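Endosialidase (Enterobacteria phage phi92, PDB 4HIZ) cleaves polymers of sialic acid internally, acting as an endosialidase on alpha-2,8 and alpha-2,9 linkages. Local coordinates at residues S179-P183 / T264-S269; Y184-P188 / L205-L210; K211-A215 / D268-E272. One frame throughout, in Å; residues are numbered along the deposited sequence.

Interaction 1: residues S179-P183 / T264-S269; sequences SRPMP and TRFWDS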
loop_
_atom_site.group_PDB
_atom_site.type_symbol
_atom_site.label_atom_id
_atom_site.label_comp_id
_atom_site.label_asym_id
_atom_site.label_seq_id
_atom_site.Cartn_x
_atom_site.Cartn_y
_atom_site.Cartn_z
ATOM N N SER A 179 -9.660 12.705 28.920
ATOM C CA SER A 179 -8.292 12.308 29.259
ATOM C C SER A 179 -8.138 10.827 29.442
ATOM O O SER A 179 -9.085 10.127 29.755
ATOM C CB SER A 179 -7.750 13.043 30.503
ATOM O OG SER A 179 -8.245 12.473 31.700
ATOM N N ARG A 180 -6.911 10.364 29.187
ATOM C CA ARG A 180 -6.517 8.953 29.402
ATOM C C ARG A 180 -5.102 8.987 29.898
ATOM O O ARG A 180 -4.368 9.928 29.625
ATOM C CB ARG A 180 -6.492 8.174 28.055
ATOM C CG ARG A 180 -7.769 7.400 27.759
ATOM C CD ARG A 180 -7.649 6.718 26.395
ATOM N NE ARG A 180 -8.754 5.782 26.177
ATOM C CZ ARG A 180 -8.985 5.201 24.992
ATOM N NH1 ARG A 180 -8.171 5.463 23.953
ATOM N NH2 ARG A 180 -9.983 4.331 24.860
ATOM N N PRO A 181 -4.673 7.925 30.587
ATOM C CA PRO A 181 -3.241 7.835 30.885
ATOM C C PRO A 181 -2.486 7.641 29.564
ATOM O O PRO A 181 -2.994 6.928 28.692
ATOM C CB PRO A 181 -3.147 6.555 31.727
ATOM C CG PRO A 181 -4.306 5.696 31.300
ATOM C CD PRO A 181 -5.419 6.710 30.973
ATOM N N MET A 182 -1.320 8.254 29.408
ATOM C CA MET A 182 -0.546 8.041 28.188
ATOM C C MET A 182 -0.095 6.582 28.103
ATOM O O MET A 182 0.044 5.913 29.113
ATOM C CB MET A 182 0.713 8.919 28.206
ATOM C CG MET A 182 0.440 10.390 27.933
ATOM S SD MET A 182 -0.344 10.685 26.309
ATOM C CE MET A 182 1.050 10.411 25.192
ATOM N N PRO A 183 0.159 6.083 26.885
ATOM C CA PRO A 183 0.825 4.783 26.782
ATOM C C PRO A 183 2.266 4.953 27.244
ATOM O O PRO A 183 3.002 5.774 26.694
ATOM C CB PRO A 183 0.762 4.482 25.260
ATOM C CG PRO A 183 0.480 5.785 24.608
ATOM C CD PRO A 183 -0.086 6.727 25.573
ATOM N N THR A 264 1.164 1.050 31.009
ATOM C CA THR A 264 -0.239 1.376 30.942
ATOM C C THR A 264 -0.851 0.656 29.731
ATOM O O THR A 264 -0.124 0.171 28.835
ATOM C CB THR A 264 -0.458 2.871 30.756
ATOM O OG1 THR A 264 0.202 3.281 29.561
ATOM C CG2 THR A 264 0.125 3.643 31.959
ATOM N N ARG A 265 -2.175 0.614 29.706
ATOM C CA ARG A 265 -2.940 0.136 28.554
ATOM C C ARG A 265 -3.866 1.259 28.121
ATOM O O ARG A 265 -5.044 1.307 28.501
ATOM C CB ARG A 265 -3.733 -1.128 28.916
ATOM C CG ARG A 265 -2.814 -2.315 29.314
ATOM C CD ARG A 265 -3.614 -3.600 29.436
ATOM N NE ARG A 265 -4.315 -3.694 30.725
ATOM C CZ ARG A 265 -5.588 -4.036 30.882
ATOM N NH1 ARG A 265 -6.366 -4.268 29.826
ATOM N NH2 ARG A 265 -6.085 -4.135 32.114
ATOM N N PHE A 266 -3.306 2.199 27.355
ATOM C CA PHE A 266 -4.017 3.383 26.907
ATOM C C PHE A 266 -5.349 3.023 26.229
ATOM O O PHE A 266 -6.395 3.618 26.496
ATOM C CB PHE A 266 -3.104 4.137 25.909
ATOM C CG PHE A 266 -3.788 5.291 25.163
ATOM C CD1 PHE A 266 -3.840 6.546 25.720
ATOM C CD2 PHE A 266 -4.313 5.106 23.877
ATOM C CE1 PHE A 266 -4.428 7.633 25.029
ATOM C CE2 PHE A 266 -4.911 6.170 23.181
ATOM C CZ PHE A 266 -4.950 7.435 23.734
ATOM N N TRP A 267 -5.297 2.059 25.325
ATOM C CA TRP A 267 -6.452 1.708 24.519
ATOM C C TRP A 267 -7.513 0.922 25.249
ATOM O O TRP A 267 -8.629 0.797 24.735
ATOM C CB TRP A 267 -6.004 0.935 23.243
ATOM C CG TRP A 267 -5.142 1.784 22.307
ATOM C CD1 TRP A 267 -5.592 2.623 21.319
ATOM C CD2 TRP A 267 -3.707 1.914 22.319
ATOM N NE1 TRP A 267 -4.521 3.246 20.704
ATOM C CE2 TRP A 267 -3.357 2.818 21.289
ATOM C CE3 TRP A 267 -2.691 1.351 23.097
ATOM C CZ2 TRP A 267 -2.037 3.162 21.002
ATOM C CZ3 TRP A 267 -1.354 1.679 22.801
ATOM C CH2 TRP A 267 -1.042 2.583 21.761
ATOM N N ASP A 268 -7.170 0.390 26.431
ATOM C CA ASP A 268 -8.141 -0.293 27.287
ATOM C C ASP A 268 -8.650 0.579 28.432
ATOM O O ASP A 268 -9.480 0.141 29.229
ATOM C CB ASP A 268 -7.520 -1.579 27.876
ATOM C CG ASP A 268 -7.200 -2.610 26.811
ATOM O OD1 ASP A 268 -7.848 -2.619 25.737
ATOM O OD2 ASP A 268 -6.299 -3.424 27.059
ATOM N N SER A 269 -8.146 1.796 28.547
ATOM C CA SER A 269 -8.569 2.650 29.675
ATOM C C SER A 269 -9.758 3.509 29.260
ATOM O O SER A 269 -9.717 4.142 28.244
ATOM C CB SER A 269 -7.411 3.568 30.103
ATOM O OG SER A 269 -6.302 2.822 30.599
HETATM O O HOH W 1 -9.861 2.216 22.731
#
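R180 meets F266 with both its aliphatic stem and its charged end. Its CD sits over one face of the F266 ring, 3.8 Å from the centroid, as a CH-pi contact. CZ follows over the same face at 4.8 Å from the centroid, a cation-pi pair in which guanidinium and ring planes stand 75° apart, so the planar group is presented to the ring by its edge.

Hydrogen bonds fix the same arginine. R180 NE donates to S269 O (2.8 Å), which lies 25° out of the guanidinium plane, while a water carries R180 NH2 across to W267 O. At the other end, T264 OG1 gives its hydrogen to M182 O (2.7 Å) on a lone pair; with chi1 at 58° the hydroxyl is set between the backbone N and the carbonyl carbon, where it also accepts from Y184 N.

These bonds tie the end of the third strand of a beta-propeller blade to the chain returning from a large inserted sheet domain.

Van der Waals contacts fill in the rest. P183 lies alongside F266, with CD 3.8 Å from CD1 of the ring, and P183 CB reaches W267 CZ3 at 4.3 Å. P181 CG packs on S269 OG (3.6 Å). W267 NE1 is bonded to E130 of the same chain, and its ring stacks on H510 of the second subunit.

Interaction 2: residues Y184-P188 / L205-L210; sequences YYRRP and LKKHGL. With EDO (1,2-ethanediol), chain K.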
loop_
_atom_site.group_PDB
_atom_site.type_symbol
_atom_site.label_atom_id
_atom_site.label_comp_id
_atom_site.label_asym_id
_atom_site.label_seq_id
_atom_site.Cartn_x
_atom_site.Cartn_y
_atom_site.Cartn_z
ATOM N N TYR A 184 2.685 4.212 28.270
ATOM C CA TYR A 184 4.050 4.365 28.760
ATOM C C TYR A 184 4.508 3.105 29.426
ATOM O O TYR A 184 3.679 2.232 29.780
ATOM C CB TYR A 184 4.226 5.607 29.677
ATOM C CG TYR A 184 3.596 5.583 31.084
ATOM C CD1 TYR A 184 4.124 4.760 32.083
ATOM C CD2 TYR A 184 2.538 6.433 31.413
ATOM C CE1 TYR A 184 3.606 4.776 33.357
ATOM C CE2 TYR A 184 2.015 6.461 32.701
ATOM C CZ TYR A 184 2.547 5.602 33.655
ATOM O OH TYR A 184 2.049 5.589 34.961
ATOM N N TYR A 185 5.829 3.004 29.577
ATOM C CA TYR A 185 6.486 1.833 30.158
ATOM C C TYR A 185 7.415 2.318 31.277
ATOM O O TYR A 185 8.039 3.384 31.161
ATOM C CB TYR A 185 7.354 1.180 29.040
ATOM C CG TYR A 185 8.357 0.207 29.567
ATOM C CD1 TYR A 185 7.952 -1.022 30.086
ATOM C CD2 TYR A 185 9.723 0.510 29.564
ATOM C CE1 TYR A 185 8.891 -1.934 30.583
ATOM C CE2 TYR A 185 10.669 -0.399 30.091
ATOM C CZ TYR A 185 10.247 -1.610 30.579
ATOM O OH TYR A 185 11.182 -2.505 31.078
ATOM N N ARG A 186 7.510 1.554 32.363
ATOM C CA ARG A 186 8.470 1.854 33.429
ATOM C C ARG A 186 9.134 0.557 33.842
ATOM O O ARG A 186 8.504 -0.525 33.765
ATOM C CB ARG A 186 7.737 2.382 34.682
ATOM C CG ARG A 186 6.890 3.597 34.443
ATOM C CD ARG A 186 7.725 4.871 34.398
ATOM N NE ARG A 186 6.838 6.050 34.436
ATOM C CZ ARG A 186 6.383 6.653 35.551
ATOM N NH1 ARG A 186 6.751 6.254 36.772
ATOM N NH2 ARG A 186 5.556 7.708 35.453
ATOM N N ARG A 187 10.383 0.656 34.306
ATOM C CA ARG A 187 11.092 -0.481 34.876
ATOM C C ARG A 187 11.546 -0.136 36.300
ATOM O O ARG A 187 12.689 0.259 36.515
ATOM C CB ARG A 187 12.293 -0.786 34.002
ATOM C CG ARG A 187 12.984 -2.098 34.356
ATOM C CD ARG A 187 14.121 -2.322 33.452
ATOM N NE ARG A 187 14.946 -3.435 33.917
ATOM C CZ ARG A 187 16.178 -3.305 34.418
ATOM N NH1 ARG A 187 16.842 -4.376 34.799
ATOM N NH2 ARG A 187 16.752 -2.112 34.533
ATOM N N PRO A 188 10.632 -0.250 37.279
ATOM C CA PRO A 188 10.930 0.206 38.636
ATOM C C PRO A 188 11.625 -0.868 39.437
ATOM O O PRO A 188 11.693 -2.015 39.006
ATOM C CB PRO A 188 9.527 0.491 39.237
ATOM C CG PRO A 188 8.535 0.273 38.078
ATOM C CD PRO A 188 9.228 -0.659 37.146
ATOM N N LEU A 205 4.702 4.195 42.299
ATOM C CA LEU A 205 5.194 4.470 40.960
ATOM C C LEU A 205 5.115 5.990 40.789
ATOM O O LEU A 205 4.024 6.566 40.740
ATOM C CB LEU A 205 4.304 3.739 39.948
ATOM C CG LEU A 205 4.754 3.697 38.506
ATOM C CD1 LEU A 205 5.964 2.763 38.382
ATOM C CD2 LEU A 205 3.606 3.191 37.630
ATOM N N LYS A 206 6.269 6.648 40.708
ATOM C CA LYS A 206 6.291 8.110 40.779
ATOM C C LYS A 206 5.549 8.775 39.625
ATOM O O LYS A 206 5.704 8.396 38.480
ATOM C CB LYS A 206 7.724 8.637 40.898
ATOM C CG LYS A 206 8.373 8.305 42.258
ATOM C CD LYS A 206 9.586 9.190 42.543
ATOM C CE LYS A 206 10.362 8.736 43.777
ATOM N NZ LYS A 206 9.659 9.023 45.066
ATOM N N LYS A 207 4.704 9.741 39.970
ATOM C CA LYS A 207 3.965 10.553 39.003
ATOM C C LYS A 207 3.246 9.684 37.974
ATOM O O LYS A 207 3.336 9.885 36.769
ATOM C CB LYS A 207 4.888 11.589 38.346
ATOM C CG LYS A 207 5.623 12.481 39.352
ATOM C CD LYS A 207 4.690 12.973 40.483
ATOM C CE LYS A 207 5.448 13.751 41.558
ATOM N NZ LYS A 207 6.300 12.884 42.438
ATOM N N HIS A 208 2.499 8.708 38.470
ATOM C CA HIS A 208 1.897 7.707 37.580
ATOM C C HIS A 208 0.785 8.266 36.671
ATOM O O HIS A 208 0.541 7.739 35.571
ATOM C CB HIS A 208 1.406 6.502 38.403
ATOM C CG HIS A 208 0.479 6.874 39.517
ATOM N ND1 HIS A 208 -0.849 7.190 39.300
ATOM C CD2 HIS A 208 0.684 6.990 40.858
ATOM C CE1 HIS A 208 -1.421 7.482 40.462
ATOM N NE2 HIS A 208 -0.511 7.373 41.416
ATOM N N GLY A 209 0.098 9.312 37.124
ATOM C CA GLY A 209 -0.954 9.927 36.332
ATOM C C GLY A 209 -2.186 9.069 36.159
ATOM O O GLY A 209 -3.037 9.379 35.338
ATOM N N LEU A 210 -2.301 7.985 36.920
ATOM C CA LEU A 210 -3.443 7.079 36.763
ATOM C C LEU A 210 -4.674 7.535 37.573
ATOM O O LEU A 210 -4.546 8.230 38.585
ATOM C CB LEU A 210 -3.065 5.649 37.186
ATOM C CG LEU A 210 -1.815 5.092 36.507
ATOM C CD1 LEU A 210 -1.316 3.806 37.203
ATOM C CD2 LEU A 210 -2.133 4.818 35.060
HETATM C C1 EDO K . -1.798 12.171 40.100
HETATM O O1 EDO K . -0.977 13.045 40.887
HETATM C C2 EDO K . -1.238 10.754 40.099
HETATM O O2 EDO K . 0.131 10.695 39.643
#
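Y184 and R186, where the chain enters the antiparallel sheet domain inserted into a propeller blade, reach across to the loop that follows strand 200-204. Strand 185-186 is an outermost strand of that sheet, paired with strand 261-264, and the contact joins it to a loop of 205-210 that has no regular structure; three of its carbonyls, those of K206, K207 and H208, take bonds from side chains of 184-188.

R186 uses two of them. Both NH1 and NH2 point end-on at a single acceptor, K206 O, at 2.9 Å from NH1 and 3.1 Å from NH2, with the oxygen close to the guanidinium plane. NH2 adds a weak bond to K207 O, an atom that also accepts from N156 ND2. A bend at chi2 (-80°) turns the arginine chain so that its end can reach the loop. Two sound bonds and a weak one, all near the plane of the group, should restrict its rotation.

Y184 meets the loop one residue further on, at H208. Its hydroxyl donates to H208 O at 2.7 Å, in the carbonyl plane and on a lone pair. The same OH touches H208 CB and comes within 3.9 Å of L205 CD2, so the tyrosine end is lodged between polar and apolar neighbours. L205 spreads its two methyl branches over different partners: CD2 faces Y184, whereas CD1 packs on P188 CG at 3.6 Å.

H208 braces the loop: ND1 accepts from L210 N within it, with the donor near the ring plane, and NE2 ties it to N237 O of strand 230-237. A 1,2-ethanediol molecule, probably from the crystallisation liquor, covers one face of the imidazole, and its O2 takes a hydrogen bond from G209 N at 2.9 Å.

Interaction 3: residues K211-A215 / D268-E272; sequences KVGDA and DSPWE
S269 OG takes part in two hydrogen bonds: it accepts from A215 N across the contact (3.0 Å, N-H...O 168°) and donates to R265 O. The nearly straight bond is accompanied by A215 CB resting against D268 CB at 3.7 Å.

Further along, K211 and E272 form a salt bridge, NZ to OE2 at 2.8 Å. The two side chains cross at about a right angle; the glutamate is extended beyond CG, and a bend at chi4 of K211 (-90°) turns its ammonium to the syn side of OE2, tilted out of the carboxylate plane. K211 NZ has a second partner in Y328 O.

Between these two points a water links the segments by donating to both D214 OD1 and P270 O. The second carboxylate oxygen, D214 OD2, takes the K211 N hydrogen at 2.9 Å and pairs with R157 NH1, a charged partner that would be expected to favour the ionised carboxylate. G213 O lies against P270 CD (3.6 Å).

K211 to D214 is a type II beta turn, closed by D214 N to K211 O, with glycine at its third position, where phi is 95°, leading into strand 215-219 of the inserted sheet domain.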
loop_
_atom_site.group_PDB
_atom_site.type_symbol
_atom_site.label_atom_id
_atom_site.label_comp_id
_atom_site.label_asym_id
_atom_site.label_seq_id
_atom_site.Cartn_x
_atom_site.Cartn_y
_atom_site.Cartn_z
ATOM N N LYS A 211 -5.843 7.115 37.109
ATOM C CA LYS A 211 -7.104 7.308 37.806
ATOM C C LYS A 211 -7.758 5.965 38.029
ATOM O O LYS A 211 -7.412 4.974 37.369
ATOM C CB LYS A 211 -8.032 8.208 36.989
ATOM C CG LYS A 211 -7.540 9.656 36.900
ATOM C CD LYS A 211 -8.397 10.482 35.958
ATOM C CE LYS A 211 -8.059 11.983 36.100
ATOM N NZ LYS A 211 -8.897 12.689 37.154
ATOM N N VAL A 212 -8.677 5.909 38.987
ATOM C CA VAL A 212 -9.439 4.690 39.199
ATOM C C VAL A 212 -10.089 4.207 37.893
ATOM O O VAL A 212 -10.711 5.004 37.147
ATOM C CB VAL A 212 -10.533 4.929 40.249
ATOM C CG1 VAL A 212 -11.436 3.708 40.357
ATOM C CG2 VAL A 212 -9.892 5.250 41.600
ATOM N N GLY A 213 -9.942 2.911 37.622
ATOM C CA GLY A 213 -10.504 2.317 36.425
ATOM C C GLY A 213 -9.505 2.242 35.289
ATOM O O GLY A 213 -9.755 1.524 34.296
ATOM N N ASP A 214 -8.385 2.960 35.400
ATOM C CA ASP A 214 -7.373 2.895 34.307
ATOM C C ASP A 214 -6.773 1.496 34.220
ATOM O O ASP A 214 -6.655 0.783 35.219
ATOM C CB ASP A 214 -6.295 3.975 34.470
ATOM C CG ASP A 214 -6.790 5.346 34.061
ATOM O OD1 ASP A 214 -7.862 5.424 33.406
ATOM O OD2 ASP A 214 -6.104 6.354 34.366
ATOM N N ALA A 215 -6.414 1.108 33.002
ATOM C CA ALA A 215 -5.955 -0.246 32.691
ATOM C C ALA A 215 -4.443 -0.287 32.662
ATOM O O ALA A 215 -3.813 0.577 32.026
ATOM C CB ALA A 215 -6.498 -0.632 31.310
ATOM N N ASP A 268 -7.170 0.390 26.431
ATOM C CA ASP A 268 -8.141 -0.293 27.287
ATOM C C ASP A 268 -8.650 0.579 28.432
ATOM O O ASP A 268 -9.480 0.141 29.229
ATOM C CB ASP A 268 -7.520 -1.579 27.876
ATOM C CG ASP A 268 -7.200 -2.610 26.811
ATOM O OD1 ASP A 268 -7.848 -2.619 25.737
ATOM O OD2 ASP A 268 -6.299 -3.424 27.059
ATOM N N SER A 269 -8.146 1.796 28.547
ATOM C CA SER A 269 -8.569 2.650 29.675
ATOM C C SER A 269 -9.758 3.509 29.260
ATOM O O SER A 269 -9.717 4.142 28.244
ATOM C CB SER A 269 -7.411 3.568 30.103
ATOM O OG SER A 269 -6.302 2.822 30.599
ATOM N N PRO A 270 -10.828 3.532 30.054
ATOM C CA PRO A 270 -11.927 4.438 29.681
ATOM C C PRO A 270 -11.471 5.885 29.631
ATOM O O PRO A 270 -10.620 6.291 30.430
ATOM C CB PRO A 270 -12.955 4.249 30.806
ATOM C CG PRO A 270 -12.271 3.481 31.868
ATOM C CD PRO A 270 -11.147 2.699 31.226
ATOM N N TRP A 271 -12.039 6.664 28.716
ATOM C CA TRP A 271 -11.773 8.093 28.727
ATOM C C TRP A 271 -12.468 8.700 29.954
ATOM O O TRP A 271 -13.605 8.378 30.237
ATOM C CB TRP A 271 -12.353 8.733 27.481
ATOM C CG TRP A 271 -11.655 8.418 26.179
ATOM C CD1 TRP A 271 -12.063 7.529 25.227
ATOM C CD2 TRP A 271 -10.489 9.068 25.655
ATOM N NE1 TRP A 271 -11.196 7.565 24.133
ATOM C CE2 TRP A 271 -10.248 8.529 24.365
ATOM C CE3 TRP A 271 -9.646 10.084 26.135
ATOM C CZ2 TRP A 271 -9.175 8.938 23.574
ATOM C CZ3 TRP A 271 -8.596 10.509 25.344
ATOM C CH2 TRP A 271 -8.371 9.937 24.066
ATOM N N GLU A 272 -11.764 9.561 30.655
ATOM C CA GLU A 272 -12.455 10.457 31.606
ATOM C C GLU A 272 -13.012 11.583 30.772
ATOM O O GLU A 272 -12.272 12.195 30.020
ATOM C CB GLU A 272 -11.448 11.013 32.591
ATOM C CG GLU A 272 -12.108 12.051 33.514
ATOM C CD GLU A 272 -11.073 12.900 34.233
ATOM O OE1 GLU A 272 -10.224 13.565 33.559
ATOM O OE2 GLU A 272 -11.086 12.856 35.472
HETATM O O HOH W 2 -8.838 7.590 32.207
#

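Overall arrangement
The three contacts illustrate how an inserted domain joins its host blade. Interactions 1 and 3, centred about 7 Å apart, share D268 and S269, and backbone bonds knit them together: R265 N to A215 O at 2.8 Å, and S179 N to E272 O. Interaction 2, centred about 12 Å from interaction 1, extends the junction into the inserted sheet, with P181 CB 3.9 Å from L210 CD2. Interactions 2 and 3, centred about 15 Å apart, are joined by sequence alone. A bound sialic acid lies about 12 Å from the P188 side chain and a glucose about 8 Å from that of E272. W178 and I273, lining a glycan pocket, sit on strands 172-181 and 272-275, which meet here.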